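Local coordinates for Hep_Hag family (Burkholderia pseudomallei, PDB 3S6L), which forms a YadA-like head domain of the trimeric autotransporter adhesin BoaA and probably takes part in attachment of the bacterium to host cells, at residues Ser47-Thr52 and Ser61-Thr66; Leu68-Ser73 and Val82-Gly87. All coordinates share one frame; numbering follows the deposited sequence.

Contact 1: residues Ser47-Thr52 and Ser61-Thr66; sequences SGTDAT and SGNHST. With ZN (zinc ion), chain Q.
Asp50 and His64 reach out in parallel to a shared zinc ion. Asp50 OD2 binds the zinc at 2.3 Å and His64 NE2 binds it at 2.1 Å; two waters are further ligands. The carboxylate and the imidazole are turned 74° against each other, with OD2 near the ring plane, at its edge. His64 CB starts away from 47-52, but chi1 (-50°) sets CG anti to the carbonyl carbon, and the ring beyond it reaches back, its CD2 3.6 Å from Asp50 CB. Thr49 OG1 sits over one face of this ring.

One residue earlier in each segment, Thr49 and Asn63 slant across one another. Asn63 OD1 takes the Thr49 N-H in a straight bond of 2.9 Å, the donor tilted 31° from the carbonyl plane. The backbone follows suit: His64 N donates to Thr49 O at 2.7 Å, and Thr52 N donates to Ser65 O. Gly48 CA makes a nearly straight CA-H...O contact of 3.2 Å with Gly62 O, at a residue without a side chain. A water accepts hydrogen bonds from Thr52 OG1 and Thr66 OG1 and donates one to Asp50 O. On the second subunit, Gln70 packs on Asp50 and Gln84 on His64.

Two type II turns, Gly48-Ala51 and Gly62-Ser65, stack as the same corner of consecutive coils of the left-handed beta-roll of YadA-like heads, with the zinc bridging the two.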
ATOM      1  N   SER A  47     -15.870  14.573  -0.413  1.00 23.96           N
ATOM      2  CA  SER A  47     -16.839  15.202  -1.312  1.00 24.82           C
ATOM      3  C   SER A  47     -17.051  14.481  -2.644  1.00 25.16           C
ATOM      4  O   SER A  47     -18.032  14.762  -3.325  1.00 26.07           O
ATOM      5  CB  SER A  47     -16.501  16.689  -1.551  1.00 25.39           C
ATOM      6  OG  SER A  47     -15.331  16.829  -2.341  1.00 24.89           O
ATOM      7  N   GLY A  48     -16.147  13.569  -3.024  1.00 24.75           N
ATOM      8  CA  GLY A  48     -16.277  12.843  -4.306  1.00 25.01           C
ATOM      9  C   GLY A  48     -17.343  11.765  -4.156  1.00 25.20           C
ATOM     10  O   GLY A  48     -17.710  11.423  -3.044  1.00 25.33           O
ATOM     11  N   THR A  49     -17.850  11.201  -5.239  1.00 25.35           N
ATOM     12  CA  THR A  49     -18.788  10.085  -5.056  1.00 26.16           C
ATOM     13  C   THR A  49     -18.040   8.839  -4.522  1.00 24.36           C
ATOM     14  O   THR A  49     -16.917   8.593  -4.936  1.00 23.81           O
ATOM     15  CB  THR A  49     -19.535   9.756  -6.343  1.00 27.32           C
ATOM     16  OG1 THR A  49     -18.581   9.392  -7.361  1.00 31.86           O
ATOM     17  CG2 THR A  49     -20.354  10.979  -6.828  1.00 28.89           C
ATOM     18  N   ASP A  50     -18.651   8.083  -3.596  1.00 23.75           N
ATOM     19  CA  ASP A  50     -18.076   6.822  -3.082  1.00 22.78           C
ATOM     20  C   ASP A  50     -16.698   7.073  -2.437  1.00 21.87           C
ATOM     21  O   ASP A  50     -15.762   6.291  -2.580  1.00 21.59           O
ATOM     22  CB  ASP A  50     -17.996   5.751  -4.201  1.00 23.64           C
ATOM     23  CG  ASP A  50     -19.395   5.329  -4.755  1.00 27.01           C
ATOM     24  OD1 ASP A  50     -20.414   5.730  -4.173  1.00 29.69           O
ATOM     25  OD2 ASP A  50     -19.500   4.582  -5.769  1.00 31.23           O
ATOM     26  N   ALA A  51     -16.576   8.176  -1.712  1.00 21.18           N
ATOM     27  CA  ALA A  51     -15.261   8.638  -1.290  1.00 20.10           C
ATOM     28  C   ALA A  51     -15.078   8.354   0.190  1.00 19.61           C
ATOM     29  O   ALA A  51     -16.057   8.306   0.926  1.00 20.18           O
ATOM     30  CB  ALA A  51     -15.086  10.131  -1.594  1.00 18.94           C
ATOM     31  N   THR A  52     -13.832   8.165   0.619  1.00 18.68           N
ATOM     32  CA  THR A  52     -13.553   7.769   2.004  1.00 18.35           C
ATOM     33  C   THR A  52     -12.351   8.544   2.515  1.00 18.28           C
ATOM     34  O   THR A  52     -11.270   8.460   1.937  1.00 18.84           O
ATOM     35  CB  THR A  52     -13.262   6.262   2.099  1.00 18.45           C
ATOM     36  OG1 THR A  52     -14.375   5.508   1.584  1.00 18.13           O
ATOM     37  CG2 THR A  52     -12.969   5.841   3.541  1.00 18.02           C
ATOM     38  N   SER A  61     -11.592  14.104  -2.401  1.00 18.94           N
ATOM     39  CA  SER A  61     -12.489  14.899  -3.239  1.00 20.49           C
ATOM     40  C   SER A  61     -12.640  14.288  -4.628  1.00 21.05           C
ATOM     41  O   SER A  61     -13.545  14.646  -5.367  1.00 21.68           O
ATOM     42  CB  SER A  61     -12.015  16.355  -3.335  1.00 20.69           C
ATOM     43  OG  SER A  61     -10.747  16.370  -3.957  1.00 24.34           O
ATOM     44  N   GLY A  62     -11.764  13.361  -4.990  1.00 20.14           N
ATOM     45  CA  GLY A  62     -11.992  12.637  -6.225  1.00 20.93           C
ATOM     46  C   GLY A  62     -13.190  11.704  -6.108  1.00 20.88           C
ATOM     47  O   GLY A  62     -13.555  11.250  -5.013  1.00 20.44           O
ATOM     48  N   ASN A  63     -13.820  11.427  -7.232  1.00 21.41           N
ATOM     49  CA  ASN A  63     -14.807  10.372  -7.275  1.00 22.42           C
ATOM     50  C   ASN A  63     -14.062   9.020  -7.065  1.00 21.53           C
ATOM     51  O   ASN A  63     -12.953   8.807  -7.624  1.00 21.39           O
ATOM     52  CB  ASN A  63     -15.574  10.430  -8.613  1.00 23.35           C
ATOM     53  CG  ASN A  63     -16.483  11.683  -8.727  1.00 26.52           C
ATOM     54  OD1 ASN A  63     -16.902  12.297  -7.722  1.00 26.16           O
ATOM     55  ND2 ASN A  63     -16.812  12.039  -9.956  1.00 28.42           N
ATOM     56  N   HIS A  64     -14.641   8.142  -6.248  1.00 20.30           N
ATOM     57  CA  HIS A  64     -14.007   6.846  -5.899  1.00 20.69           C
ATOM     58  C   HIS A  64     -12.606   7.022  -5.270  1.00 19.46           C
ATOM     59  O   HIS A  64     -11.714   6.214  -5.487  1.00 19.02           O
ATOM     60  CB  HIS A  64     -14.003   5.905  -7.125  1.00 20.31           C
ATOM     61  CG  HIS A  64     -15.352   5.802  -7.768  1.00 24.61           C
ATOM     62  ND1 HIS A  64     -15.711   6.554  -8.865  1.00 27.19           N
ATOM     63  CD2 HIS A  64     -16.468   5.134  -7.391  1.00 25.61           C
ATOM     64  CE1 HIS A  64     -16.972   6.307  -9.172  1.00 28.93           C
ATOM     65  NE2 HIS A  64     -17.462   5.469  -8.278  1.00 28.59           N
ATOM     66  N   SER A  65     -12.427   8.093  -4.509  1.00 18.59           N
ATOM     67  CA  SER A  65     -11.114   8.373  -3.915  1.00 18.66           C
ATOM     68  C   SER A  65     -11.063   7.959  -2.448  1.00 17.82           C
ATOM     69  O   SER A  65     -12.102   7.850  -1.785  1.00 17.52           O
ATOM     70  CB  SER A  65     -10.726   9.845  -4.073  1.00 18.00           C
ATOM     71  OG  SER A  65     -11.625  10.656  -3.329  1.00 20.37           O
ATOM     72  N   THR A  66      -9.852   7.684  -1.971  1.00 16.88           N
ATOM     73  CA  THR A  66      -9.663   7.217  -0.620  1.00 16.98           C
ATOM     74  C   THR A  66      -8.460   7.963  -0.018  1.00 16.53           C
ATOM     75  O   THR A  66      -7.348   7.904  -0.533  1.00 16.47           O
ATOM     76  CB  THR A  66      -9.475   5.673  -0.618  1.00 17.37           C
ATOM     77  OG1 THR A  66     -10.615   5.072  -1.240  1.00 18.32           O
ATOM     78  CG2 THR A  66      -9.326   5.128   0.769  1.00 16.30           C
TER
HETATM   79 ZN    ZN Q 185     -19.460   4.760  -8.022  1.00 37.23          ZN
HETATM   80  O   HOH W   1     -15.391  16.704  -5.146  1.00 25.77           O
HETATM   81  O   HOH W   2     -13.647   5.113  -1.098  1.00 14.35           O
HETATM   82  O   HOH W   3     -19.672   4.474 -10.392  1.00 15.62           O
HETATM   83  O   HOH W   4     -18.855   2.535  -7.989  1.00 21.26           O

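Contact 2: residues Leu68-Ser73 and Val82-Gly87; sequences LGQASS and VGQGAG
Gln70 and Gln84 run alongside each other with their amides nearly coplanar, 4° apart, and Gln84 NE2 donates to Gln70 OE1 at 2.9 Å. CG is anti to the backbone N in both (chi1 -167° and -171°), and each chain bends alike at chi2, so the two amides run in step. The ladder goes on through the same chain: Gln70 NE2 donates to Gln56 OE1, and Gln84 OE1 accepts from Gln98 NE2.

Backbone bonds join the two type II turns, Gly69-Ser72 and Gly83-Ala86. Gly83 N reaches Leu68 O at 2.9 Å, while Gly85 N reaches Gln70 O and Ser73 N reaches Ala86 O, both at 2.8 Å. Inside the first turn, Gly69 O is gripped twice from one face of its plane, by Ser72 N and by Ser72 OG at 2.7 Å. A water donates to both Ala71 O and Ala86 O.

The apolar part is small: Leu68 CD1 lies 3.7 Å from Val82 CG2. Leu68 and Val82 also pack on their own copies in the third subunit.

Apolar pair and amides alike therefore meet other subunits, and each buried amide has its OE1 and NE2 satisfied along the ladder, which fixes which end is O and which is N.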
ATOM      1  N   LEU A  68      -6.391   8.517   3.526  1.00 16.99           N
ATOM      2  CA  LEU A  68      -6.324   7.990   4.912  1.00 16.74           C
ATOM      3  C   LEU A  68      -5.013   8.417   5.525  1.00 16.98           C
ATOM      4  O   LEU A  68      -3.952   8.036   5.039  1.00 17.28           O
ATOM      5  CB  LEU A  68      -6.427   6.463   4.920  1.00 16.00           C
ATOM      6  CG  LEU A  68      -7.466   5.803   3.998  1.00 17.08           C
ATOM      7  CD1 LEU A  68      -7.296   4.271   4.015  1.00 12.81           C
ATOM      8  CD2 LEU A  68      -8.890   6.193   4.409  1.00 14.04           C
ATOM      9  N   GLY A  69      -5.090   9.221   6.576  1.00 16.72           N
ATOM     10  CA  GLY A  69      -3.912   9.804   7.179  1.00 17.13           C
ATOM     11  C   GLY A  69      -4.143  11.288   7.337  1.00 17.73           C
ATOM     12  O   GLY A  69      -4.867  11.887   6.528  1.00 17.72           O
ATOM     13  N   GLN A  70      -3.546  11.875   8.378  1.00 17.80           N
ATOM     14  CA  GLN A  70      -3.720  13.291   8.660  1.00 19.10           C
ATOM     15  C   GLN A  70      -3.202  14.114   7.469  1.00 19.69           C
ATOM     16  O   GLN A  70      -2.093  13.880   6.962  1.00 19.83           O
ATOM     17  CB  GLN A  70      -3.004  13.682   9.972  1.00 19.12           C
ATOM     18  CG  GLN A  70      -3.363  15.063  10.534  1.00 20.37           C
ATOM     19  CD  GLN A  70      -2.535  16.230   9.911  1.00 22.08           C
ATOM     20  OE1 GLN A  70      -1.419  16.026   9.436  1.00 21.88           O
ATOM     21  NE2 GLN A  70      -3.108  17.441   9.910  1.00 18.78           N
ATOM     22  N   ALA A  71      -4.021  15.051   7.016  1.00 19.37           N
ATOM     23  CA  ALA A  71      -3.679  15.900   5.890  1.00 19.98           C
ATOM     24  C   ALA A  71      -3.429  15.123   4.594  1.00 19.60           C
ATOM     25  O   ALA A  71      -2.820  15.648   3.705  1.00 20.30           O
ATOM     26  CB  ALA A  71      -2.464  16.883   6.238  1.00 20.31           C
ATOM     27  N   SER A  72      -3.919  13.892   4.451  1.00 19.28           N
ATOM     28  CA  SER A  72      -3.764  13.227   3.144  1.00 19.05           C
ATOM     29  C   SER A  72      -4.749  13.812   2.126  1.00 19.18           C
ATOM     30  O   SER A  72      -5.753  14.424   2.504  1.00 19.54           O
ATOM     31  CB  SER A  72      -3.933  11.718   3.258  1.00 18.21           C
ATOM     32  OG  SER A  72      -5.166  11.413   3.872  1.00 19.58           O
ATOM     33  N   SER A  73      -4.475  13.621   0.846  1.00 18.47           N
ATOM     34  CA  SER A  73      -5.345  14.171  -0.190  1.00 19.46           C
ATOM     35  C   SER A  73      -5.403  13.216  -1.373  1.00 18.83           C
ATOM     36  O   SER A  73      -4.368  12.705  -1.826  1.00 19.43           O
ATOM     37  CB  SER A  73      -4.818  15.545  -0.645  1.00 20.14           C
ATOM     38  OG  SER A  73      -5.672  16.079  -1.646  1.00 25.10           O
ATOM     39  N   VAL A  82      -2.553   7.121   1.068  1.00 15.37           N
ATOM     40  CA  VAL A  82      -2.524   6.520   2.405  1.00 16.24           C
ATOM     41  C   VAL A  82      -1.170   6.823   3.074  1.00 17.38           C
ATOM     42  O   VAL A  82      -0.093   6.408   2.573  1.00 17.69           O
ATOM     43  CB  VAL A  82      -2.824   4.974   2.365  1.00 16.36           C
ATOM     44  CG1 VAL A  82      -2.588   4.308   3.713  1.00 16.10           C
ATOM     45  CG2 VAL A  82      -4.244   4.688   1.888  1.00 15.75           C
ATOM     46  N   GLY A  83      -1.233   7.545   4.199  1.00 17.36           N
ATOM     47  CA  GLY A  83      -0.053   8.015   4.906  1.00 17.73           C
ATOM     48  C   GLY A  83      -0.265   9.475   5.268  1.00 18.92           C
ATOM     49  O   GLY A  83      -0.965  10.213   4.553  1.00 19.22           O
ATOM     50  N   GLN A  84       0.313   9.912   6.383  1.00 19.06           N
ATOM     51  CA  GLN A  84       0.203  11.316   6.739  1.00 19.44           C
ATOM     52  C   GLN A  84       0.741  12.164   5.569  1.00 19.58           C
ATOM     53  O   GLN A  84       1.808  11.882   4.996  1.00 19.75           O
ATOM     54  CB  GLN A  84       0.909  11.634   8.064  1.00 19.16           C
ATOM     55  CG  GLN A  84       0.634  13.065   8.590  1.00 19.73           C
ATOM     56  CD  GLN A  84       1.459  14.143   7.866  1.00 22.42           C
ATOM     57  OE1 GLN A  84       2.552  13.869   7.364  1.00 22.44           O
ATOM     58  NE2 GLN A  84       0.919  15.361   7.787  1.00 21.57           N
ATOM     59  N   GLY A  85      -0.012  13.195   5.205  1.00 20.03           N
ATOM     60  CA  GLY A  85       0.432  14.102   4.147  1.00 21.58           C
ATOM     61  C   GLY A  85       0.647  13.447   2.779  1.00 21.57           C
ATOM     62  O   GLY A  85       1.299  14.041   1.933  1.00 22.73           O
ATOM     63  N   ALA A  86       0.079  12.257   2.550  1.00 20.22           N
ATOM     64  CA  ALA A  86       0.205  11.601   1.255  1.00 19.69           C
ATOM     65  C   ALA A  86      -0.736  12.234   0.250  1.00 19.17           C
ATOM     66  O   ALA A  86      -1.797  12.697   0.614  1.00 19.42           O
ATOM     67  CB  ALA A  86      -0.077  10.099   1.358  1.00 19.39           C
ATOM     68  N   GLY A  87      -0.340  12.231  -1.019  1.00 18.13           N
ATOM     69  CA  GLY A  87      -1.097  12.903  -2.054  1.00 18.08           C
ATOM     70  C   GLY A  87      -1.272  12.088  -3.328  1.00 17.80           C
ATOM     71  O   GLY A  87      -0.338  11.488  -3.833  1.00 17.00           O
TER
HETATM   72  O   HOH W   5      -1.593  15.883   0.867  1.00 24.85           O

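Overall arrangement
Contact 1 closes before contact 2 opens along the chain, and their centres lie 14 Å apart. Strand 66-68 joins them directly: Thr66 belongs to contact 1 and Leu68 to contact 2, so the two sets of turns lie at opposite ends of the strands of one sheet, in which 52-54, 66-68 and 80-82 are parallel neighbours. They touch where Leu68 CD2 packs 4.1 Å from Thr52 O. Across the assembly they come together again, so the zinc-bearing corners of one chain pack beside the glutamine ladder of another in the trimer.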